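Local coordinates for protein exodeoxyribonuclease III (Methanosarcina mazei, PDB 5J8N) that probably cleaves DNA at abasic sites and trims 3' ends of duplex DNA as a magnesium-dependent repair nuclease, at residues A237-E242 with D247-G252; I7-N12 with L23-E28; Y111-K116 with L122-A127; K84-E89 with Y129-D134; K144-C149 with A187-S192. The protein carries 3 engineered substitutions. All blocks are in the same frame, centred on the assembly; numbering follows the deposited sequence. Where two conformers were deposited one is given.

Contact 1: A237-E242 with D247-G252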
# COMPACT_ATOMS: atom_id res chain seq x y z
N ALA A 237 0.06 -14.35 3.91
CA ALA A 237 0.25 -12.90 3.99
C ALA A 237 1.58 -12.65 4.68
O ALA A 237 1.87 -13.29 5.70
CB ALA A 237 -0.91 -12.26 4.80
N SER A 238 2.40 -11.78 4.09
CA SER A 238 3.82 -11.68 4.46
C SER A 238 4.24 -10.25 4.71
O SER A 238 3.66 -9.33 4.14
CB SER A 238 4.69 -12.25 3.32
OG SER A 238 4.40 -13.61 3.12
N ILE A 239 5.34 -10.12 5.46
CA ILE A 239 6.13 -8.90 5.50
C ILE A 239 7.51 -9.37 5.07
O ILE A 239 7.95 -10.47 5.39
CB ILE A 239 6.14 -8.24 6.87
CG1 ILE A 239 4.70 -7.92 7.28
CG2 ILE A 239 6.96 -6.96 6.87
CD1 ILE A 239 4.62 -7.53 8.76
N TYR A 240 8.21 -8.50 4.32
CA TYR A 240 9.53 -8.83 3.75
C TYR A 240 10.66 -7.94 4.30
O TYR A 240 11.21 -7.10 3.57
CB TYR A 240 9.48 -8.70 2.20
CG TYR A 240 8.57 -9.68 1.52
CD1 TYR A 240 7.21 -9.40 1.36
CD2 TYR A 240 9.08 -10.84 0.96
CE1 TYR A 240 6.39 -10.34 0.70
CE2 TYR A 240 8.24 -11.77 0.36
CZ TYR A 240 6.92 -11.48 0.21
OH TYR A 240 6.10 -12.42 -0.47
N PRO A 241 10.97 -8.08 5.58
CA PRO A 241 11.94 -7.18 6.20
C PRO A 241 13.36 -7.35 5.63
O PRO A 241 14.22 -6.48 5.88
CB PRO A 241 11.88 -7.56 7.70
CG PRO A 241 11.40 -8.98 7.71
CD PRO A 241 10.46 -9.09 6.53
N GLU A 242 13.60 -8.41 4.89
CA GLU A 242 14.92 -8.65 4.28
C GLU A 242 15.10 -7.82 3.01
O GLU A 242 16.22 -7.76 2.52
CB GLU A 242 15.14 -10.16 3.98
CG GLU A 242 14.27 -10.72 2.82
CD GLU A 242 12.84 -11.13 3.17
OE1 GLU A 242 12.26 -11.92 2.40
OE2 GLU A 242 12.29 -10.71 4.20
N ASP A 247 12.84 3.24 3.42
CA ASP A 247 12.51 3.21 4.86
C ASP A 247 11.41 2.23 5.17
O ASP A 247 11.30 1.83 6.31
CB ASP A 247 12.17 4.64 5.40
CG ASP A 247 11.11 5.39 4.61
OD1 ASP A 247 10.75 5.07 3.45
OD2 ASP A 247 10.60 6.39 5.21
N HIS A 248 10.57 1.88 4.18
CA HIS A 248 9.61 0.79 4.32
C HIS A 248 10.20 -0.50 3.74
O HIS A 248 11.06 -0.44 2.84
CB HIS A 248 8.32 1.04 3.55
CG HIS A 248 7.55 2.24 4.00
ND1 HIS A 248 6.30 2.14 4.58
CD2 HIS A 248 7.83 3.56 3.90
CE1 HIS A 248 5.84 3.36 4.82
NE2 HIS A 248 6.76 4.23 4.43
N CYS A 249 9.70 -1.64 4.21
CA CYS A 249 9.91 -2.89 3.46
C CYS A 249 8.61 -3.31 2.83
O CYS A 249 7.54 -2.82 3.19
CB CYS A 249 10.47 -4.01 4.38
SG CYS A 249 9.26 -4.68 5.55
N PRO A 250 8.64 -4.24 1.90
CA PRO A 250 7.40 -4.69 1.25
C PRO A 250 6.54 -5.54 2.16
O PRO A 250 7.03 -6.13 3.14
CB PRO A 250 7.89 -5.55 0.06
CG PRO A 250 9.34 -5.13 -0.15
CD PRO A 250 9.84 -4.82 1.25
N VAL A 251 5.28 -5.63 1.78
CA VAL A 251 4.32 -6.58 2.31
C VAL A 251 3.64 -7.29 1.18
O VAL A 251 3.76 -6.89 0.01
CB VAL A 251 3.26 -5.85 3.24
CG1 VAL A 251 3.95 -5.16 4.40
CG2 VAL A 251 2.43 -4.84 2.45
N GLY A 252 2.98 -8.40 1.45
CA GLY A 252 2.35 -9.08 0.33
C GLY A 252 1.30 -10.08 0.74
O GLY A 252 1.10 -10.33 1.93
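Strand residues S238 and I239 run antiparallel to V251 and G252, the end-to-end directions differing by 165°, and form a beta hairpin at the margin of a six-strand mixed sheet in this DNase I-like fold. S238 and G252 are a hydrogen-bonded pair: S238 N donates to G252 O at 2.9 Å, and G252 N returns a bond of the same length to S238 O. I239 and V251 form the next, non-hydrogen-bonded pair, with their CA atoms 4.3 Å apart. Beyond them Y240 N donates to P250 O at 2.9 Å, a third backbone bond between the segments.

I239 and V251 point the same way and lie side by side, CG1 to CG1 at 4.1 Å, on the face that packs toward strand 218-227. On that face V251 touches D222, predicted to matter for catalysis, and D222 OD2 is also hydrogen-bonded to H248 ND1. I239 CG2 stands anti to its backbone N (CG1 chi1 -59°), which brings it to C249 SG at 3.5 Å.

Y240 lays its ring along the opposing strand. P250 O and G252 N lie at the ring edge, in its plane, while Y240 CB rests 4.0 Å from P250 CD. With a glycine here, the gap opened beside P250 and G252 would probably leave the hairpin edge and I7 less firmly packed. The absence of a side chain at G252 suits the arrangement, because a CB there would sit a tight 3.3 Å from Y240 CE1.

Contact 2: I7-N12 with L23-E28. With MG (magnesium ion), chain B.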
# COMPACT_ATOMS: atom_id res chain seq x y z
N ILE A 7 3.02 -8.29 -4.18
CA ILE A 7 3.90 -7.59 -3.24
C ILE A 7 3.65 -6.10 -3.42
O ILE A 7 3.32 -5.64 -4.52
CB ILE A 7 5.37 -7.99 -3.47
CG1 ILE A 7 6.31 -7.45 -2.37
CG2 ILE A 7 5.89 -7.55 -4.88
CD1 ILE A 7 7.67 -8.17 -2.38
N SER A 8 3.73 -5.35 -2.33
CA SER A 8 3.42 -3.94 -2.25
C SER A 8 4.52 -3.25 -1.48
O SER A 8 4.93 -3.76 -0.41
CB SER A 8 2.09 -3.79 -1.55
OG SER A 8 1.74 -2.39 -1.33
N TRP A 9 5.02 -2.14 -1.99
CA TRP A 9 6.20 -1.55 -1.40
C TRP A 9 6.19 -0.03 -1.55
O TRP A 9 6.17 0.46 -2.69
CB TRP A 9 7.47 -2.12 -2.09
CG TRP A 9 8.77 -1.79 -1.38
CD1 TRP A 9 8.96 -1.32 -0.10
CD2 TRP A 9 10.08 -1.97 -1.93
NE1 TRP A 9 10.34 -1.21 0.19
CE2 TRP A 9 11.03 -1.63 -0.93
CE3 TRP A 9 10.53 -2.45 -3.16
CZ2 TRP A 9 12.40 -1.67 -1.16
CZ3 TRP A 9 11.90 -2.53 -3.38
CH2 TRP A 9 12.82 -2.12 -2.37
N ASN A 10 6.30 0.70 -0.44
CA ASN A 10 6.58 2.14 -0.52
C ASN A 10 8.09 2.30 -0.68
O ASN A 10 8.85 1.90 0.24
CB ASN A 10 6.09 2.86 0.74
CG ASN A 10 6.47 4.33 0.75
OD1 ASN A 10 7.57 4.70 0.31
ND2 ASN A 10 5.57 5.19 1.29
N VAL A 11 8.48 2.78 -1.85
CA VAL A 11 9.88 2.80 -2.25
C VAL A 11 10.61 4.07 -1.88
O VAL A 11 11.82 4.17 -2.03
CB VAL A 11 10.03 2.57 -3.76
CG1 VAL A 11 9.64 1.10 -4.10
CG2 VAL A 11 9.24 3.53 -4.61
N ASN A 12 9.85 5.08 -1.40
CA ASN A 12 10.44 6.36 -0.96
C ASN A 12 11.27 7.04 -2.06
O ASN A 12 12.29 7.68 -1.82
CB ASN A 12 11.29 6.21 0.34
CG ASN A 12 11.34 7.52 1.16
OD1 ASN A 12 10.32 8.27 1.28
ND2 ASN A 12 12.46 7.71 1.83
N LEU A 23 14.59 -2.96 -9.23
CA LEU A 23 14.59 -3.63 -10.51
C LEU A 23 14.86 -5.11 -10.31
O LEU A 23 14.29 -5.96 -11.01
CB LEU A 23 15.64 -3.02 -11.43
CG LEU A 23 15.33 -2.79 -12.89
CD1 LEU A 23 14.09 -1.94 -13.02
CD2 LEU A 23 16.57 -2.06 -13.39
N ASP A 24 15.74 -5.44 -9.37
CA ASP A 24 15.98 -6.87 -9.13
C ASP A 24 14.68 -7.57 -8.71
O ASP A 24 14.37 -8.68 -9.17
CB ASP A 24 17.03 -7.11 -8.03
CG ASP A 24 18.39 -6.52 -8.37
OD1 ASP A 24 18.71 -6.27 -9.55
OD2 ASP A 24 19.12 -6.31 -7.39
N LEU A 25 13.92 -6.90 -7.84
CA LEU A 25 12.69 -7.49 -7.35
C LEU A 25 11.72 -7.71 -8.50
O LEU A 25 11.10 -8.76 -8.64
CB LEU A 25 12.06 -6.59 -6.30
CG LEU A 25 10.76 -6.97 -5.63
CD1 LEU A 25 10.65 -6.27 -4.26
CD2 LEU A 25 9.66 -6.54 -6.52
N LEU A 26 11.60 -6.72 -9.37
CA LEU A 26 10.66 -6.84 -10.47
C LEU A 26 11.12 -7.85 -11.49
O LEU A 26 10.33 -8.75 -11.86
CB LEU A 26 10.47 -5.44 -11.09
CG LEU A 26 9.43 -5.35 -12.19
CD1 LEU A 26 8.04 -5.81 -11.77
CD2 LEU A 26 9.43 -3.89 -12.69
N LEU A 27 12.37 -7.76 -11.95
CA LEU A 27 12.84 -8.57 -13.06
C LEU A 27 13.04 -10.07 -12.70
O LEU A 27 13.23 -10.88 -13.59
CB LEU A 27 14.17 -8.03 -13.58
CG LEU A 27 14.08 -6.64 -14.22
CD1 LEU A 27 15.43 -6.27 -14.74
CD2 LEU A 27 13.05 -6.62 -15.32
N GLU A 28 12.99 -10.38 -11.41
CA GLU A 28 13.05 -11.75 -10.97
C GLU A 28 11.77 -12.52 -11.38
O GLU A 28 11.77 -13.76 -11.45
CB GLU A 28 13.22 -11.78 -9.44
CG GLU A 28 13.55 -13.17 -8.89
CD GLU A 28 13.79 -13.13 -7.40
OE1 GLU A 28 13.10 -12.41 -6.66
OE2 GLU A 28 14.73 -13.86 -7.01
MG MG B . 8.46 8.30 2.16
O HOH W 1 8.63 6.22 2.26
O HOH W 2 9.20 8.35 4.03
O HOH W 3 8.44 10.36 2.12
O HOH W 4 6.44 8.21 2.87
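The indole of W9 meets L25 at two carbons of its six-membered ring: L25 CD1 approaches obliquely, 4.0 Å from W9 CE3 and equally near CZ3. One face of the same ring carries V11 CG1, 3.7 Å above the plane and displaced toward the rim. The indole nitrogen is used elsewhere, W9 NE1 donating to H248 O.

The same methyl serves a second partner. L25 CD1 and I7 CD1 reach toward each other tip to tip, 4.0 Å apart, so one leucine branch ties two residues of strand 3-10 to helix 22-27. I7 arrives there with CG1 anti to its backbone N (chi1 -171°) and an extended chain. No hydrogen bond crosses this contact; it is purely apolar, and L25 also touches V34 of the neighbouring strand.

Past W9 the chain changes character. N10 OD1 accepts from N12 N at 2.9 Å, closing an Asx turn, and takes a second bond from water 1 at 2.7 Å. That water is a ligand of the magnesium ion, as is N12 OD1 at 2.1 Å. N10 therefore stands in the second shell of this ion, although it is predicted to bind metal. E38 OE1 and three further waters bring the ligands to six, completing the metal site at the end of the first strand, where AP/ExoA-family nucleases hold their magnesium.

Contact 3: Y111-K116 with L122-A127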
# COMPACT_ATOMS: atom_id res chain seq x y z
N TYR A 111 -1.35 5.17 -1.71
CA TYR A 111 -0.41 5.85 -0.84
C TYR A 111 -1.23 6.82 0.02
O TYR A 111 -1.52 7.94 -0.40
CB TYR A 111 0.67 6.60 -1.68
CG TYR A 111 1.66 7.37 -0.88
CD1 TYR A 111 2.22 6.84 0.27
CD2 TYR A 111 2.04 8.64 -1.27
CE1 TYR A 111 3.11 7.59 1.06
CE2 TYR A 111 3.00 9.37 -0.51
CZ TYR A 111 3.51 8.82 0.66
OH TYR A 111 4.42 9.52 1.43
N PHE A 112 -1.64 6.37 1.19
CA PHE A 112 -2.51 7.23 2.02
C PHE A 112 -1.68 8.40 2.57
O PHE A 112 -0.45 8.26 2.76
CB PHE A 112 -3.10 6.45 3.18
CG PHE A 112 -4.15 5.44 2.77
CD1 PHE A 112 -3.85 4.13 2.45
CD2 PHE A 112 -5.48 5.83 2.79
CE1 PHE A 112 -4.88 3.22 2.09
CE2 PHE A 112 -6.50 4.96 2.48
CZ PHE A 112 -6.19 3.62 2.14
N PRO A 113 -2.29 9.57 2.76
CA PRO A 113 -1.51 10.74 3.20
C PRO A 113 -0.85 10.59 4.57
O PRO A 113 -1.36 9.93 5.46
CB PRO A 113 -2.58 11.85 3.25
CG PRO A 113 -3.71 11.31 2.31
CD PRO A 113 -3.72 9.83 2.55
N ASN A 114 0.31 11.22 4.67
CA ASN A 114 0.90 11.38 5.95
C ASN A 114 0.43 12.66 6.59
O ASN A 114 0.37 13.72 5.95
CB ASN A 114 2.40 11.35 5.85
CG ASN A 114 3.04 11.33 7.19
OD1 ASN A 114 3.20 12.40 7.79
ND2 ASN A 114 3.35 10.12 7.70
N GLY A 115 0.01 12.56 7.85
CA GLY A 115 -0.59 13.66 8.57
C GLY A 115 0.32 14.44 9.51
O GLY A 115 -0.13 15.30 10.24
N LYS A 116 1.61 14.14 9.48
CA LYS A 116 2.50 14.76 10.47
C LYS A 116 2.81 16.23 10.27
O LYS A 116 3.14 16.92 11.25
CB LYS A 116 3.84 14.01 10.53
CG LYS A 116 3.67 12.67 11.20
CD LYS A 116 4.96 11.90 11.42
CE LYS A 116 5.64 11.51 10.10
NZ LYS A 116 6.95 10.78 10.31
N LEU A 122 -3.26 16.61 8.53
CA LEU A 122 -3.95 15.57 9.30
C LEU A 122 -5.45 15.57 8.86
O LEU A 122 -6.02 14.49 8.63
CB LEU A 122 -3.83 15.81 10.81
CG LEU A 122 -4.66 14.84 11.67
CD1 LEU A 122 -4.28 13.38 11.40
CD2 LEU A 122 -4.49 15.17 13.16
N GLY A 123 -6.03 16.73 8.67
CA GLY A 123 -7.42 16.86 8.24
C GLY A 123 -7.58 16.22 6.88
O GLY A 123 -8.56 15.50 6.63
N TYR A 124 -6.62 16.45 5.99
CA TYR A 124 -6.67 15.93 4.65
C TYR A 124 -6.59 14.42 4.69
O TYR A 124 -7.32 13.72 3.97
CB TYR A 124 -5.51 16.52 3.81
CG TYR A 124 -5.49 16.09 2.35
CD1 TYR A 124 -6.15 16.85 1.37
CD2 TYR A 124 -4.79 14.97 1.93
CE1 TYR A 124 -6.12 16.45 0.05
CE2 TYR A 124 -4.75 14.58 0.61
CZ TYR A 124 -5.41 15.33 -0.33
OH TYR A 124 -5.36 14.91 -1.63
N LYS A 125 -5.66 13.88 5.48
CA LYS A 125 -5.55 12.45 5.68
C LYS A 125 -6.89 11.82 6.12
O LYS A 125 -7.32 10.82 5.55
CB LYS A 125 -4.45 12.14 6.71
CG LYS A 125 -4.26 10.67 7.00
CD LYS A 125 -3.18 10.49 8.06
CE LYS A 125 -2.92 8.98 8.28
NZ LYS A 125 -1.93 8.78 9.39
N MET A 126 -7.52 12.42 7.13
CA MET A 126 -8.79 11.87 7.61
C MET A 126 -9.89 11.98 6.54
O MET A 126 -10.71 11.07 6.39
CB MET A 126 -9.18 12.55 8.89
CG MET A 126 -8.21 12.36 10.06
SD MET A 126 -7.87 10.63 10.48
CE MET A 126 -9.47 10.09 11.03
N ALA A 127 -9.90 13.08 5.79
CA ALA A 127 -10.87 13.24 4.71
C ALA A 127 -10.62 12.19 3.60
O ALA A 127 -11.55 11.62 3.00
CB ALA A 127 -10.80 14.64 4.16
O HOH W 5 0.46 10.14 9.28
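P113 is the first residue of 111-116 to pack on 122-127, with P113 CB 3.9 Å from K125 CB. Its CG comes to the edge of the Y124 ring, 3.8 Å from CE2, the two side chains crossing at about a right angle. P113 O lies along the lysine chain, 3.2 Å from K125 CD, and this buried carbonyl has no polar partner in the model.

N114 turns away from the helix. In the conformer given, its OD1 accepts from K116 N at 2.9 Å, making an Asx turn, and ND2 is hydrogen-bonded to OD1 of N153, the predicted transition-state stabiliser.

G115 runs close to the helix: its O is 3.8 Å from L122 CB, and a CB on this glycine would crowd both L122 CD1 and K125 CD. G115 N reaches K125 NZ through water 5, which accepts from each of them at 2.8 Å. K125 has CG anti to its backbone N (chi1 179°) and stays fully extended, carrying NZ past the loop to a salt bridge with E177 and bonds to N153 O and T154 OG1. A methionine in its place would probably leave E177 without its countercharge and N153 O without the NZ donor, and break the water 5 bridge to G115.

The loop thus leaves strand 106-111 and turns back onto helix 119-141, which meets helix 89-92 through Y124 and helix 175-186 through L122 and M126.

Contact 4: K84-E89 with Y129-D134; sequences KGMGIE and YDAFLD
M86 reaches from the loop after strand 81-84 to the flank of helix 119-141 at A131 and F132. Its CB already points at the helix. CG stands anti to the carbonyl carbon (chi1 -70°), and the next bond is extended, so that these two carbons act as a spacer across a CA separation of 7.6 Å between M86 and F132. The sulfur makes the closest approach: M86 SD sits 3.6 Å from F132 CA, and it also lies 3.9 Å from A131 C. It therefore rests on the helix backbone, and against F132 CB as well, while the phenyl group of F132 leads off to F112 and F184. At SD the chain bends (chi3 -78°), and the terminal methyl swings along the helix, placing M86 CE 4.1 Å from A131 CB.

The alanine methyl has a second neighbour from the same loop. I88 CD1 comes within 3.9 Å of A131 CB, so the small side chain is met by both M86 and I88. I88 occupies the N-cap position of helix 89-92, and F91 of that helix touches both M86 and A131.

The loop owes its path partly to two glycines. G85 (phi 106°) and G87 adopt backbone angles at which a CB would collide with the preceding carbonyl oxygen.

No hydrogen bond or charge pair links the two segments. The contact consists of sulfur, methyl and backbone carbon surfaces, which implies that shape complementarity and burial of apolar surface, mainly round M86, probably hold the two segments together, with I88 at the exposed margin.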
# COMPACT_ATOMS: atom_id res chain seq x y z
N LYS A 84 -7.43 5.84 -12.60
CA LYS A 84 -6.49 6.64 -11.84
C LYS A 84 -7.34 7.60 -11.05
O LYS A 84 -7.97 8.50 -11.62
CB LYS A 84 -5.50 7.33 -12.77
CG LYS A 84 -4.62 6.32 -13.50
CD LYS A 84 -3.80 6.95 -14.60
CE LYS A 84 -2.87 5.92 -15.25
NZ LYS A 84 -1.97 6.50 -16.30
N GLY A 85 -7.46 7.31 -9.76
CA GLY A 85 -8.07 8.21 -8.83
C GLY A 85 -9.45 7.68 -8.46
O GLY A 85 -10.06 6.83 -9.16
N MET A 86 -9.98 8.22 -7.37
CA MET A 86 -11.32 7.89 -6.91
C MET A 86 -12.43 8.66 -7.58
O MET A 86 -13.62 8.38 -7.36
CB MET A 86 -11.43 8.12 -5.39
CG MET A 86 -10.65 7.16 -4.58
SD MET A 86 -10.81 7.42 -2.76
CE MET A 86 -9.73 8.82 -2.44
N GLY A 87 -12.06 9.66 -8.37
CA GLY A 87 -13.00 10.57 -8.98
C GLY A 87 -13.36 11.79 -8.14
O GLY A 87 -14.43 12.37 -8.28
N ILE A 88 -12.45 12.17 -7.25
CA ILE A 88 -12.63 13.39 -6.44
C ILE A 88 -11.38 14.22 -6.63
O ILE A 88 -10.31 13.79 -6.23
CB ILE A 88 -12.83 13.07 -4.95
CG1 ILE A 88 -14.11 12.23 -4.78
CG2 ILE A 88 -12.86 14.38 -4.12
CD1 ILE A 88 -14.21 11.60 -3.44
N GLU A 89 -11.52 15.37 -7.26
CA GLU A 89 -10.32 16.11 -7.76
C GLU A 89 -9.32 16.41 -6.64
O GLU A 89 -8.10 16.26 -6.85
CB GLU A 89 -10.73 17.41 -8.48
CG GLU A 89 -9.56 18.12 -9.19
CD GLU A 89 -8.73 19.04 -8.27
OE1 GLU A 89 -9.29 19.63 -7.31
OE2 GLU A 89 -7.50 19.18 -8.51
N TYR A 129 -9.25 9.23 4.06
CA TYR A 129 -9.71 7.96 4.63
C TYR A 129 -11.24 7.86 4.42
O TYR A 129 -11.73 6.78 4.03
CB TYR A 129 -9.40 7.93 6.13
CG TYR A 129 -8.02 7.49 6.54
CD1 TYR A 129 -7.15 6.80 5.67
CD2 TYR A 129 -7.63 7.69 7.85
CE1 TYR A 129 -5.88 6.33 6.13
CE2 TYR A 129 -6.39 7.22 8.31
CZ TYR A 129 -5.53 6.55 7.45
OH TYR A 129 -4.32 6.11 7.93
N ASP A 130 -12.00 8.92 4.71
CA ASP A 130 -13.46 8.86 4.58
C ASP A 130 -13.87 8.59 3.14
O ASP A 130 -14.75 7.78 2.87
CB ASP A 130 -14.06 10.18 5.05
CG ASP A 130 -14.02 10.35 6.55
OD1 ASP A 130 -13.93 9.33 7.26
OD2 ASP A 130 -14.13 11.52 7.02
N ALA A 131 -13.22 9.28 2.19
CA ALA A 131 -13.55 9.11 0.78
C ALA A 131 -13.20 7.71 0.33
O ALA A 131 -13.95 7.10 -0.40
CB ALA A 131 -12.84 10.15 -0.09
N PHE A 132 -12.02 7.22 0.71
CA PHE A 132 -11.68 5.87 0.39
C PHE A 132 -12.67 4.85 0.94
O PHE A 132 -13.07 3.92 0.20
CB PHE A 132 -10.26 5.57 0.91
CG PHE A 132 -10.03 4.06 1.09
CD1 PHE A 132 -9.85 3.27 -0.03
CD2 PHE A 132 -10.10 3.45 2.34
CE1 PHE A 132 -9.69 1.86 0.10
CE2 PHE A 132 -9.98 2.06 2.45
CZ PHE A 132 -9.82 1.29 1.35
N LEU A 133 -13.10 5.01 2.19
CA LEU A 133 -14.00 4.01 2.75
C LEU A 133 -15.31 4.01 1.97
O LEU A 133 -15.85 2.94 1.65
CB LEU A 133 -14.23 4.29 4.24
CG LEU A 133 -15.14 3.27 4.92
CD1 LEU A 133 -14.67 1.85 4.63
CD2 LEU A 133 -15.18 3.60 6.40
N ASP A 134 -15.80 5.18 1.60
CA ASP A 134 -17.04 5.20 0.85
C ASP A 134 -16.87 4.58 -0.53
O ASP A 134 -17.77 3.87 -1.02
CB ASP A 134 -17.58 6.64 0.72
CG ASP A 134 -18.14 7.19 2.03
OD1 ASP A 134 -18.37 6.43 2.98
OD2 ASP A 134 -18.32 8.40 2.13

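Contact 5: K144-C149 with A187-S192; sequences KKLVIC and AGYLDS
Y189 buries more surface here than any other residue, its ring meeting L146 and I148 of strand 146-149. L146 CD1 comes to the ring edge, near its plane, 4.0 Å from Y189 CE2 and almost as close to the hydroxyl oxygen. I148 CD1 lies 4.0 Å from Y189 CD2, and its side chain stands at about a right angle to that of the tyrosine.

These two residues point toward Y189, whereas V147 between them points away. The tyrosine needs its length: the L146 and Y189 CA atoms are 8.7 Å apart, and CG, beside the backbone N (chi1 -57°), sends the ring across that span. Both strands pair antiparallel with strand 218-227, so the contact joins two strands of one mixed sheet.

Helix 119-141 adds to the packing, since A136 and K140 touch Y189, and Y189 OH is hydrogen-bonded to N137 OD1. F184 meets the same ring with the ring planes about 40° apart.

Across the two segments everything is apolar. Branched aliphatic methyls touch aromatic carbons and leave the hydroxyl to its helix partner, which implies that van der Waals packing and apolar burial hold the strands together here, with the N137 bond likely to limit ring shifts.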
# COMPACT_ATOMS: atom_id res chain seq x y z
N LYS A 144 -18.08 -6.72 -5.73
CA LYS A 144 -16.68 -6.86 -6.08
C LYS A 144 -15.95 -7.56 -4.96
O LYS A 144 -16.30 -7.43 -3.78
CB LYS A 144 -16.03 -5.48 -6.33
CG LYS A 144 -16.60 -4.70 -7.49
CD LYS A 144 -16.59 -5.47 -8.76
CE LYS A 144 -17.03 -4.57 -9.91
NZ LYS A 144 -17.11 -5.31 -11.22
N LYS A 145 -14.86 -8.24 -5.34
CA LYS A 145 -13.85 -8.77 -4.39
C LYS A 145 -12.75 -7.77 -4.38
O LYS A 145 -12.14 -7.54 -5.44
CB LYS A 145 -13.37 -10.17 -4.86
CG LYS A 145 -14.46 -11.28 -4.65
CD LYS A 145 -14.74 -12.02 -5.96
CE LYS A 145 -13.73 -13.14 -6.18
NZ LYS A 145 -13.61 -13.67 -7.60
N LEU A 146 -12.45 -7.17 -3.23
CA LEU A 146 -11.51 -6.07 -3.13
C LEU A 146 -10.23 -6.47 -2.46
O LEU A 146 -10.25 -7.01 -1.35
CB LEU A 146 -12.13 -4.93 -2.32
CG LEU A 146 -13.27 -4.27 -3.09
CD1 LEU A 146 -14.24 -3.58 -2.16
CD2 LEU A 146 -12.71 -3.28 -4.10
N VAL A 147 -9.11 -6.12 -3.08
CA VAL A 147 -7.79 -6.23 -2.48
C VAL A 147 -7.28 -4.80 -2.43
O VAL A 147 -7.27 -4.11 -3.47
CB VAL A 147 -6.85 -7.10 -3.34
CG1 VAL A 147 -5.45 -7.14 -2.73
CG2 VAL A 147 -7.40 -8.46 -3.43
N ILE A 148 -6.88 -4.33 -1.26
CA ILE A 148 -6.39 -2.97 -1.09
C ILE A 148 -5.02 -3.03 -0.49
O ILE A 148 -4.83 -3.50 0.63
CB ILE A 148 -7.31 -2.15 -0.15
CG1 ILE A 148 -8.75 -2.16 -0.72
CG2 ILE A 148 -6.79 -0.72 -0.01
CD1 ILE A 148 -9.76 -2.83 0.22
N CYS A 149 -4.03 -2.56 -1.23
CA CYS A 149 -2.67 -2.61 -0.65
C CYS A 149 -2.11 -1.21 -0.62
O CYS A 149 -2.39 -0.34 -1.48
CB CYS A 149 -1.75 -3.51 -1.45
SG CYS A 149 -1.50 -3.09 -3.20
N ALA A 187 -16.45 -2.51 8.59
CA ALA A 187 -17.29 -2.48 7.40
C ALA A 187 -17.20 -3.75 6.58
O ALA A 187 -17.93 -3.91 5.62
CB ALA A 187 -16.92 -1.29 6.52
N GLY A 188 -16.32 -4.66 6.99
CA GLY A 188 -16.25 -6.00 6.39
C GLY A 188 -14.97 -6.23 5.62
O GLY A 188 -15.00 -6.81 4.53
N TYR A 189 -13.83 -5.82 6.18
CA TYR A 189 -12.56 -6.02 5.55
C TYR A 189 -11.63 -6.68 6.56
O TYR A 189 -11.78 -6.47 7.78
CB TYR A 189 -11.94 -4.69 5.04
CG TYR A 189 -12.84 -3.95 4.06
CD1 TYR A 189 -13.80 -3.06 4.51
CD2 TYR A 189 -12.67 -4.10 2.67
CE1 TYR A 189 -14.62 -2.40 3.64
CE2 TYR A 189 -13.50 -3.44 1.78
CZ TYR A 189 -14.44 -2.58 2.28
OH TYR A 189 -15.26 -1.88 1.41
N LEU A 190 -10.62 -7.37 6.04
CA LEU A 190 -9.64 -8.11 6.85
C LEU A 190 -8.27 -7.59 6.66
O LEU A 190 -7.85 -7.34 5.50
CB LEU A 190 -9.66 -9.61 6.48
CG LEU A 190 -11.01 -10.24 6.57
CD1 LEU A 190 -10.91 -11.70 6.08
CD2 LEU A 190 -11.53 -10.18 8.01
N ASP A 191 -7.52 -7.40 7.75
CA ASP A 191 -6.08 -7.10 7.72
C ASP A 191 -5.37 -8.44 7.44
O ASP A 191 -5.30 -9.34 8.29
CB ASP A 191 -5.69 -6.47 9.07
CG ASP A 191 -4.25 -6.15 9.21
OD1 ASP A 191 -3.41 -6.62 8.43
OD2 ASP A 191 -3.92 -5.41 10.16
N SER A 192 -4.89 -8.62 6.22
CA SER A 192 -4.47 -9.97 5.82
C SER A 192 -3.33 -10.53 6.70
O SER A 192 -3.35 -11.72 7.04
CB SER A 192 -4.10 -10.02 4.32
OG SER A 192 -2.99 -9.20 4.05

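Overall arrangement
Contacts 1 and 2 share the six-strand sheet, and V251 O probably accepts from S8 N at 2.8 Å. Contacts 3, 4 and 5 belong to the other sheet and its helices: F112 CD2 touches Y129 CE1 at 3.4 Å, and F132 CE1 meets I148 CG2 at 3.9 Å. The two sheets pack on each other, the predicted catalytic residues gathering at one end. N10 ND2 packs 3.4 Å from Y111 CE1, linking contacts 2 and 3, whose centres are 24 Å apart. Magnesium sits at this end, about 8 Å from the N114 side chain and 13 Å from that of C249. Contact 4 lies farther back, the M86 side chain about 11 Å from that of Y111.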